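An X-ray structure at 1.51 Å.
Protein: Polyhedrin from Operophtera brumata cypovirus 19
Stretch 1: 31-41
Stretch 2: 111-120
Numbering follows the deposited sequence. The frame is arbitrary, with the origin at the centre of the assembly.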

# COMPACT_ATOMS: atom_id res chain seq x y z
N SER A 31 3.49 -12.12 18.61
CA SER A 31 3.07 -10.86 19.20
C SER A 31 3.35 -9.76 18.18
O SER A 31 3.78 -10.04 17.07
N TYR A 32 3.11 -8.52 18.56
CA TYR A 32 3.29 -7.41 17.64
C TYR A 32 4.49 -6.51 17.95
O TYR A 32 4.91 -6.36 19.11
N ILE A 33 5.03 -5.91 16.90
CA ILE A 33 5.87 -4.75 17.08
C ILE A 33 5.05 -3.57 16.59
O ILE A 33 4.19 -3.71 15.70
N TYR A 34 5.30 -2.42 17.20
CA TYR A 34 4.51 -1.23 16.95
C TYR A 34 5.41 -0.06 16.60
O TYR A 34 6.51 0.09 17.14
N ALA A 35 4.92 0.75 15.67
CA ALA A 35 5.58 1.97 15.26
C ALA A 35 4.53 3.08 15.19
O ALA A 35 3.59 3.01 14.39
N HIS A 36 4.69 4.09 16.04
CA HIS A 36 3.78 5.23 16.07
C HIS A 36 4.45 6.46 15.51
O HIS A 36 5.55 6.82 15.92
N LEU A 37 3.78 7.12 14.57
CA LEU A 37 4.21 8.43 14.14
C LEU A 37 3.18 9.41 14.69
O LEU A 37 2.01 9.39 14.29
N VAL A 38 3.62 10.23 15.63
CA VAL A 38 2.73 11.16 16.30
C VAL A 38 3.05 12.56 15.79
O VAL A 38 4.19 13.02 15.89
N LEU A 39 2.04 13.22 15.25
CA LEU A 39 2.24 14.55 14.69
C LEU A 39 1.52 15.60 15.52
O LEU A 39 0.31 15.52 15.74
N TYR A 40 2.29 16.56 16.01
CA TYR A 40 1.73 17.63 16.81
C TYR A 40 1.44 18.81 15.91
O TYR A 40 2.33 19.39 15.30
N MET A 41 0.16 19.13 15.83
CA MET A 41 -0.31 20.08 14.84
C MET A 41 -0.32 21.50 15.41
O MET A 41 -0.04 21.73 16.59
N PHE A 111 7.11 16.17 15.69
CA PHE A 111 6.73 14.77 15.70
C PHE A 111 7.34 14.02 16.89
O PHE A 111 8.33 14.46 17.49
N GLN A 112 6.74 12.89 17.22
CA GLN A 112 7.38 11.90 18.08
C GLN A 112 7.22 10.53 17.42
O GLN A 112 6.11 10.12 17.03
N PHE A 113 8.34 9.83 17.25
CA PHE A 113 8.33 8.50 16.65
C PHE A 113 8.65 7.49 17.75
O PHE A 113 9.66 7.64 18.45
N ILE A 114 7.77 6.51 17.91
CA ILE A 114 7.91 5.50 18.96
C ILE A 114 7.79 4.09 18.41
O ILE A 114 6.82 3.75 17.73
N VAL A 115 8.80 3.28 18.71
CA VAL A 115 8.77 1.87 18.39
C VAL A 115 8.67 1.10 19.70
O VAL A 115 9.29 1.47 20.69
N GLN A 116 7.85 0.07 19.70
CA GLN A 116 7.58 -0.71 20.90
C GLN A 116 7.45 -2.19 20.56
O GLN A 116 6.93 -2.55 19.51
N GLY A 117 7.92 -3.02 21.48
CA GLY A 117 7.97 -4.46 21.28
C GLY A 117 9.40 -4.92 21.36
O GLY A 117 10.29 -4.14 21.73
N ASP A 118 9.63 -6.19 21.03
CA ASP A 118 10.99 -6.73 21.00
C ASP A 118 11.59 -6.32 19.67
O ASP A 118 11.71 -7.12 18.74
N VAL A 119 11.94 -5.05 19.56
CA VAL A 119 12.41 -4.54 18.29
C VAL A 119 13.91 -4.73 18.13
O VAL A 119 14.68 -4.70 19.10
N ASP A 120 14.31 -4.93 16.88
CA ASP A 120 15.70 -4.92 16.49
C ASP A 120 16.10 -3.46 16.36
O ASP A 120 15.77 -2.80 15.38

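The two stretches run as antiparallel neighbours in a sheet, their strand axes 172° apart in direction and 4.7 Å apart at closest approach. As in any beta strand, side chains alternate between the two faces: Ala35, Leu37 and Leu39 share one with Val115, Phe113 and Phe111, while Tyr34, His36 and Val38 share the other with Gln116, Ile114 and Gln112.

Ser31 makes no contact with stretch 2. Tyr32 (chi1 -82°, m) directs its CA-to-CB bond away, so it joins stretch 2 through its carbonyl: water 1 donates to Tyr32 O at 2.9 Å and accepts from Asp118 N at 2.8 Å. Gly117, which lies across from Ile33, has phi/psi of 119°/-172°, which by itself calls for glycine because a CB would be jammed against the preceding carbonyl; an ideal CB on Gly117 would also clash with Tyr32 O at 3.0 Å.

Ile33 (p, t) points sideways. Its CG2 lies 4.1 Å from Val119 CG1, an apolar contact beyond the end of the paired strand, where Val119 adopts m.

Tyr34 (m) sits beside Gln116 (t, t) in a hydrogen-bonded pair. Tyr34 N donates to Gln116 O at 2.8 Å and Gln116 N to Tyr34 O at 2.9 Å, both at 157°, and the side chains start side by side, Tyr34 CB to Gln116 CB being 4.4 Å. Their polar ends, Tyr34 OH and the Gln116 amide, find partners elsewhere in the structure.

Ala35, on the other face, occupies a non-hydrogen-bonded pair. Its small side chain meets two neighbours: Ala35 CB is 4.2 Å from Phe113 CE1 and 4.5 Å from Val115 CG1, with Phe113 in t and Val115 in m.

His36 (m, chi2 94°) starts alongside Ile114 (m, t), with His36 CB 4.4 Å from Ile114 CB, but the end of its side chain leads away. Water 2 nevertheless ties the ring back to stretch 2: it lies 2.6 Å from His36 ND1 and donates to Ile114 O at 2.9 Å. Ile114 O also accepts from His36 N at 2.7 Å and 171°, and lies at the edge of the imidazole, near its plane.

Leu37 (t, p) ends nearer stretch 2 than it begins. Leu37 CD1 comes 4.3 Å from Phe111 CB, a diagonal contact, because its direct partner in register is Phe113.

Val38 (t) pairs with Gln112, Val38 CB lying 4.3 Å from Gln112 CB. Leu39 (m, t) also approaches with its tip, placing Leu39 CD2 4.0 Å from Phe111 CB. Phe111 (p) thus receives both leucines at its CB, while the end of its side chain leads away.

Tyr40 (m) sets out sideways, yet its end comes nearer. Its ring edge faces the stretch 2 backbone, with Tyr40 CE2 3.7 Å from Phe111 C. The extended Gln112 (t, t) reaches its hydroxyl, and Gln112 NE2 donates to Tyr40 OH at 2.8 Å and 148°, the direct side-chain hydrogen bond between the stretches. Met41 is out of reach.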

# COMPACT_ATOMS: atom_id res chain seq x y z
CB SER A 31 3.80 -10.58 20.52
OG SER A 31 5.16 -10.25 20.30
CB TYR A 32 2.03 -6.57 17.60
CG TYR A 32 0.99 -7.15 16.68
CD1 TYR A 32 0.13 -8.13 17.13
CD2 TYR A 32 0.88 -6.73 15.37
CE1 TYR A 32 -0.82 -8.68 16.29
CE2 TYR A 32 -0.05 -7.27 14.52
CZ TYR A 32 -0.91 -8.25 14.99
OH TYR A 32 -1.86 -8.80 14.18
CB ILE A 33 7.24 -4.84 16.36
CG1 ILE A 33 7.06 -5.16 14.88
CG2 ILE A 33 8.11 -5.89 17.01
CD1 ILE A 33 8.37 -5.17 14.10
CB TYR A 34 3.63 -0.87 18.16
CG TYR A 34 2.66 -1.95 18.54
CD1 TYR A 34 1.45 -2.08 17.86
CD2 TYR A 34 2.93 -2.84 19.56
CE1 TYR A 34 0.56 -3.07 18.19
CE2 TYR A 34 2.04 -3.83 19.90
CZ TYR A 34 0.85 -3.93 19.22
OH TYR A 34 -0.03 -4.92 19.55
CB ALA A 35 6.26 1.78 13.92
CB HIS A 36 3.35 5.54 17.49
CG HIS A 36 2.23 4.68 18.00
ND1 HIS A 36 2.46 3.53 18.72
CD2 HIS A 36 0.89 4.81 17.91
CE1 HIS A 36 1.30 2.98 19.04
NE2 HIS A 36 0.33 3.73 18.56
CB LEU A 37 4.31 8.49 12.62
CG LEU A 37 4.70 9.84 12.02
CD1 LEU A 37 5.97 10.38 12.66
CD2 LEU A 37 4.86 9.72 10.50
CB VAL A 38 2.92 11.14 17.82
CG1 VAL A 38 1.91 12.09 18.52
CG2 VAL A 38 2.80 9.73 18.32
CB LEU A 39 1.72 14.57 13.25
CG LEU A 39 2.37 13.48 12.39
CD1 LEU A 39 1.67 13.30 11.06
CD2 LEU A 39 3.84 13.82 12.18
CB TYR A 40 2.70 18.00 17.93
CG TYR A 40 3.08 16.80 18.75
CD1 TYR A 40 2.29 16.37 19.82
CD2 TYR A 40 4.22 16.06 18.44
CE1 TYR A 40 2.64 15.25 20.56
CE2 TYR A 40 4.57 14.95 19.17
CZ TYR A 40 3.78 14.55 20.23
OH TYR A 40 4.13 13.43 20.95
CB MET A 41 -1.71 19.66 14.34
CG MET A 41 -1.83 18.18 13.91
SD MET A 41 -0.58 17.51 12.79
CE MET A 41 -0.98 18.41 11.30
CB PHE A 111 7.21 14.10 14.40
CG PHE A 111 8.70 13.89 14.35
CD1 PHE A 111 9.27 12.77 14.92
CD2 PHE A 111 9.54 14.83 13.76
CE1 PHE A 111 10.65 12.58 14.91
CE2 PHE A 111 10.92 14.64 13.73
CZ PHE A 111 11.46 13.51 14.31
CB GLN A 112 6.79 11.90 19.50
CG GLN A 112 7.26 10.71 20.35
CD GLN A 112 6.93 10.82 21.84
OE1 GLN A 112 7.47 10.07 22.66
NE2 GLN A 112 6.02 11.72 22.19
CB PHE A 113 9.35 8.45 15.51
CG PHE A 113 9.46 7.11 14.83
CD1 PHE A 113 8.38 6.58 14.13
CD2 PHE A 113 10.64 6.39 14.88
CE1 PHE A 113 8.48 5.35 13.49
CE2 PHE A 113 10.74 5.16 14.23
CZ PHE A 113 9.65 4.64 13.55
CB ILE A 114 6.85 5.67 20.08
CG1 ILE A 114 6.86 7.11 20.61
CG2 ILE A 114 7.12 4.70 21.23
CD1 ILE A 114 5.58 7.50 21.28
CB VAL A 115 10.03 1.43 17.60
CG1 VAL A 115 10.05 2.13 16.24
CG2 VAL A 115 11.29 1.73 18.39
CB GLN A 116 6.29 -0.23 21.56
CG GLN A 116 5.91 -1.03 22.81
CD GLN A 116 4.61 -0.53 23.46
OE1 GLN A 116 4.37 0.67 23.57
NE2 GLN A 116 3.77 -1.47 23.90
CB ASP A 118 10.99 -8.25 21.14
CG ASP A 118 12.39 -8.82 21.23
OD1 ASP A 118 13.27 -8.12 21.75
OD2 ASP A 118 12.60 -9.97 20.77
CB VAL A 119 12.04 -3.05 18.07
CG1 VAL A 119 10.57 -2.82 18.32
CG2 VAL A 119 12.86 -2.17 18.95
CB ASP A 120 15.86 -5.63 15.16
CG ASP A 120 17.24 -5.46 14.58
OD1 ASP A 120 18.16 -5.07 15.33
OD2 ASP A 120 17.42 -5.73 13.38
O HOH W 1 7.27 -7.44 20.30
O HOH W 2 4.74 2.44 19.29